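Local coordinates for protein VIN1 (Oscarella pearsei, PDB 6BFI) that binds actin filaments as a sponge homolog of vinculin and may play a role in cell-cell adhesion, at residues D323-I328 against H351-K356; L308-E313 against A369-T374. All blocks are in the same frame, centred on the assembly; numbering follows the deposited sequence.

Contact 1 joins helix 312-338 to helix 344-375, while contact 2 sets the turn leading into helix 312-338 against the last residues of helix 344-375. Their centres lie 24 Å apart, with nearest atoms about 12 Å from each other and no touch between them. Along the chain the order is 308-313, 323-328, 351-356, 369-374, so contact 1 is the inner pair and contact 2 the outer pair of one helical hairpin. Contact 1 is largely apolar, between the middle of helix 312-338 and the first half of helix 344-375. Both levels meet neighbours in the all-helical vinculin architecture: helices 268-283 and 289-306 at contact 1, helices 399-427 and 496-519 at contact 2.

Contact 1: residues D323-I328 against H351-K356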
# COMPACT_ATOMS: atom_id res chain seq x y z
N ASP A 323 -20.39 -9.47 25.18
CA ASP A 323 -21.70 -9.67 25.78
C ASP A 323 -22.08 -8.53 26.71
O ASP A 323 -23.27 -8.20 26.83
CB ASP A 323 -21.74 -11.01 26.53
CG ASP A 323 -21.97 -12.18 25.60
OD1 ASP A 323 -22.65 -11.99 24.56
OD2 ASP A 323 -21.48 -13.29 25.90
N GLU A 324 -21.11 -7.92 27.38
CA GLU A 324 -21.39 -6.73 28.18
C GLU A 324 -21.92 -5.61 27.30
O GLU A 324 -22.91 -4.94 27.63
CB GLU A 324 -20.14 -6.28 28.93
CG GLU A 324 -20.36 -5.06 29.81
CD GLU A 324 -19.10 -4.64 30.55
OE1 GLU A 324 -18.02 -4.64 29.93
OE2 GLU A 324 -19.20 -4.31 31.75
N LEU A 325 -21.27 -5.38 26.15
CA LEU A 325 -21.72 -4.34 25.24
C LEU A 325 -23.11 -4.65 24.69
O LEU A 325 -23.94 -3.74 24.54
CB LEU A 325 -20.71 -4.16 24.10
CG LEU A 325 -19.67 -3.07 24.35
CD1 LEU A 325 -18.46 -3.27 23.45
CD2 LEU A 325 -20.28 -1.70 24.13
N ASP A 326 -23.38 -5.92 24.38
CA ASP A 326 -24.72 -6.29 23.93
C ASP A 326 -25.76 -6.00 25.01
O ASP A 326 -26.86 -5.52 24.71
CB ASP A 326 -24.76 -7.77 23.54
CG ASP A 326 -24.74 -7.97 22.04
OD1 ASP A 326 -25.33 -7.14 21.32
OD2 ASP A 326 -24.13 -8.96 21.57
N GLN A 327 -25.43 -6.29 26.27
CA GLN A 327 -26.36 -5.99 27.36
C GLN A 327 -26.62 -4.49 27.46
O GLN A 327 -27.78 -4.06 27.60
CB GLN A 327 -25.82 -6.53 28.68
CG GLN A 327 -26.77 -6.38 29.85
CD GLN A 327 -28.01 -7.24 29.70
OE1 GLN A 327 -28.02 -8.23 28.97
NE2 GLN A 327 -29.08 -6.85 30.40
N ILE A 328 -25.56 -3.68 27.37
CA ILE A 328 -25.74 -2.22 27.39
C ILE A 328 -26.63 -1.79 26.23
O ILE A 328 -27.45 -0.87 26.37
CB ILE A 328 -24.37 -1.52 27.36
CG1 ILE A 328 -23.60 -1.80 28.65
CG2 ILE A 328 -24.55 -0.02 27.18
CD1 ILE A 328 -22.31 -1.02 28.76
N HIS A 351 -22.58 7.02 26.74
CA HIS A 351 -21.18 7.37 26.94
C HIS A 351 -20.41 6.21 27.56
O HIS A 351 -19.27 5.93 27.17
CB HIS A 351 -21.08 8.62 27.81
CG HIS A 351 -19.70 9.21 27.87
ND1 HIS A 351 -18.70 8.69 28.65
CD2 HIS A 351 -19.17 10.29 27.24
CE1 HIS A 351 -17.60 9.41 28.51
NE2 HIS A 351 -17.86 10.39 27.66
N ALA A 352 -21.02 5.52 28.53
CA ALA A 352 -20.40 4.33 29.09
C ALA A 352 -20.20 3.27 28.01
O ALA A 352 -19.17 2.57 27.99
CB ALA A 352 -21.25 3.78 30.23
N ALA A 353 -21.17 3.13 27.10
CA ALA A 353 -20.99 2.21 25.98
C ALA A 353 -19.82 2.63 25.10
O ALA A 353 -19.09 1.78 24.59
CB ALA A 353 -22.28 2.12 25.16
N ALA A 354 -19.64 3.93 24.91
CA ALA A 354 -18.50 4.41 24.13
C ALA A 354 -17.19 4.03 24.79
O ALA A 354 -16.26 3.54 24.12
CB ALA A 354 -18.59 5.93 23.95
N VAL A 355 -17.09 4.23 26.10
CA VAL A 355 -15.89 3.83 26.83
C VAL A 355 -15.65 2.34 26.68
O VAL A 355 -14.52 1.90 26.43
CB VAL A 355 -16.00 4.25 28.31
CG1 VAL A 355 -14.74 3.87 29.07
CG2 VAL A 355 -16.26 5.74 28.41
N LYS A 356 -16.70 1.53 26.82
CA LYS A 356 -16.55 0.09 26.67
C LYS A 356 -16.13 -0.29 25.25
O LYS A 356 -15.45 -1.30 25.05
CB LYS A 356 -17.85 -0.62 27.04
CG LYS A 356 -18.20 -0.52 28.51
CD LYS A 356 -17.03 -0.96 29.37
CE LYS A 356 -17.30 -0.73 30.84
NZ LYS A 356 -16.09 -1.03 31.66
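An antiparallel helix-helix contact joins 323-328 of helix 312-338 to 351-356 of helix 344-375, with Leu325, Ile328, Ala353 and Lys356 at its middle. The two short axes approach to 10.3 Å at 164°, and Leu325 lies level with Ala353. Ile328 and Leu325 pack against the small Ala353: Ile328 CG2 rests on Ala353 CB at 3.7 Å, while Leu325 CD2 sits 3.7 Å from Ala353 O and also meets Lys356 CB. The lysine contributes mainly its methylenes. Ile328 crosses it at about a right angle, CD1 to Lys356 CG 4.1 Å. A bend at chi2 (-52°) sets Lys356 CD 3.9 Å from OE1 of the extended Glu324; the charges are near, OE1 to NZ 4.4 Å, but form no salt bridge, and the ammonium pairs with Glu359 instead. Leu325 also touches Ile299, Leu357 and Leu360; an alanine here would probably open a gap beside Ala353 O and Lys356 CB, which the leucine methyl CD2 now covers. Helix 268-283 covers Ala353 and Ala354 through Leu282. Such antiparallel neighbours are characteristic of the helical bundles of the vinculin/alpha-catenin family.

Contact 2: residues L308-E313 against A369-T374; sequences LAATDE and AERVAT
Arg371 NH1 donates to Leu308 O at 2.8 Å, joining the turn before helix 312-338 to the last residues of helix 344-375. The carbonyl receives this N-H on a lone pair, and its oxygen lies 5° out of the guanidinium plane; the N-H...O angle is 147°. Bends at chi2 and chi3 fold the arginine chain over the turn, with CD packed 4.1 Å from Ala310 CB. That methyl also lies 3.8 Å from Glu370 OE1. A water accepts from Ala310 N at 2.7 Å and donates to the same OE1, bridging backbone and carboxylate. The extended Glu370 crosses the Thr311 side chain at about a right angle, Thr311 OG1 making only a weak approach of 3.5 Å to Glu370 OE2; the stronger polar partner of Glu370 is Thr314 OG1, bonded to OE1 and in the first turn of the helix at whose N-cap position Thr311 stands. Further out, Asp375 forms a salt bridge with Arg371 NE and Thr420 bonds to NH2; with the NH1 bond, these would fix the rotation of the guanidinium. Thr374 OG1 turns back to Glu370 O at 3.1 Å, on the opposite face from Thr374 N. Leu423 of helix 399-427 touches both Leu308 and Arg371. The contact is therefore mainly polar: guanidinium and carboxylate satisfy a carbonyl and an N-H of the turn before the helix, the first directly and the second through water.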
# COMPACT_ATOMS: atom_id res chain seq x y z
N LEU A 308 -9.89 -16.18 17.25
CA LEU A 308 -8.51 -16.39 16.82
C LEU A 308 -7.50 -15.99 17.89
O LEU A 308 -6.32 -15.77 17.57
CB LEU A 308 -8.24 -15.61 15.53
CG LEU A 308 -9.07 -15.98 14.31
CD1 LEU A 308 -8.79 -15.03 13.15
CD2 LEU A 308 -8.80 -17.42 13.90
N ALA A 309 -7.92 -15.90 19.14
CA ALA A 309 -7.03 -15.45 20.20
C ALA A 309 -5.96 -16.50 20.50
O ALA A 309 -6.16 -17.70 20.28
CB ALA A 309 -7.82 -15.13 21.47
N ALA A 310 -4.82 -16.03 21.01
CA ALA A 310 -3.71 -16.93 21.30
C ALA A 310 -4.01 -17.83 22.50
O ALA A 310 -3.58 -18.98 22.53
CB ALA A 310 -2.43 -16.13 21.54
N THR A 311 -4.72 -17.31 23.50
CA THR A 311 -5.06 -18.07 24.69
C THR A 311 -6.55 -17.96 24.97
O THR A 311 -7.23 -17.03 24.52
CB THR A 311 -4.27 -17.60 25.93
OG1 THR A 311 -4.58 -16.23 26.20
CG2 THR A 311 -2.77 -17.74 25.69
N ASP A 312 -7.07 -18.92 25.74
CA ASP A 312 -8.47 -18.91 26.12
C ASP A 312 -8.81 -17.76 27.06
O ASP A 312 -9.99 -17.41 27.19
CB ASP A 312 -8.85 -20.24 26.77
CG ASP A 312 -8.88 -21.39 25.78
OD1 ASP A 312 -9.99 -21.85 25.44
OD2 ASP A 312 -7.79 -21.82 25.35
N GLU A 313 -7.81 -17.16 27.70
CA GLU A 313 -8.08 -16.04 28.60
C GLU A 313 -8.49 -14.80 27.82
O GLU A 313 -9.50 -14.16 28.14
CB GLU A 313 -6.85 -15.76 29.46
CG GLU A 313 -6.42 -16.95 30.29
CD GLU A 313 -5.47 -16.58 31.42
OE1 GLU A 313 -4.70 -15.61 31.25
OE2 GLU A 313 -5.51 -17.25 32.47
N ALA A 369 -1.35 -8.36 19.53
CA ALA A 369 0.00 -8.33 20.07
C ALA A 369 0.36 -9.64 20.75
O ALA A 369 1.53 -10.04 20.76
CB ALA A 369 0.17 -7.16 21.03
N GLU A 370 -0.63 -10.33 21.33
CA GLU A 370 -0.36 -11.61 21.97
C GLU A 370 -0.11 -12.70 20.93
O GLU A 370 0.81 -13.51 21.08
CB GLU A 370 -1.53 -12.00 22.88
CG GLU A 370 -1.14 -12.93 24.01
CD GLU A 370 -2.35 -13.46 24.77
OE1 GLU A 370 -3.42 -13.62 24.15
OE2 GLU A 370 -2.22 -13.72 25.99
N ARG A 371 -0.91 -12.72 19.86
CA ARG A 371 -0.65 -13.65 18.76
C ARG A 371 0.75 -13.44 18.20
O ARG A 371 1.47 -14.41 17.93
CB ARG A 371 -1.69 -13.47 17.65
CG ARG A 371 -2.94 -14.31 17.83
CD ARG A 371 -2.68 -15.78 17.51
NE ARG A 371 -2.34 -15.99 16.11
CZ ARG A 371 -3.23 -16.21 15.14
NH1 ARG A 371 -4.53 -16.26 15.43
NH2 ARG A 371 -2.83 -16.39 13.89
N VAL A 372 1.17 -12.19 18.04
CA VAL A 372 2.52 -11.93 17.54
C VAL A 372 3.56 -12.39 18.55
O VAL A 372 4.57 -13.00 18.18
CB VAL A 372 2.68 -10.44 17.19
CG1 VAL A 372 4.12 -10.13 16.81
CG2 VAL A 372 1.74 -10.07 16.06
N ALA A 373 3.34 -12.11 19.83
CA ALA A 373 4.29 -12.54 20.86
C ALA A 373 4.44 -14.05 20.89
O ALA A 373 5.52 -14.56 21.23
CB ALA A 373 3.85 -12.02 22.23
N THR A 374 3.39 -14.80 20.55
CA THR A 374 3.47 -16.25 20.59
C THR A 374 4.08 -16.82 19.32
O THR A 374 4.98 -17.67 19.38
CB THR A 374 2.08 -16.85 20.82
OG1 THR A 374 1.55 -16.37 22.06
CG2 THR A 374 2.16 -18.37 20.86
O HOH W 1 -4.44 -13.35 21.38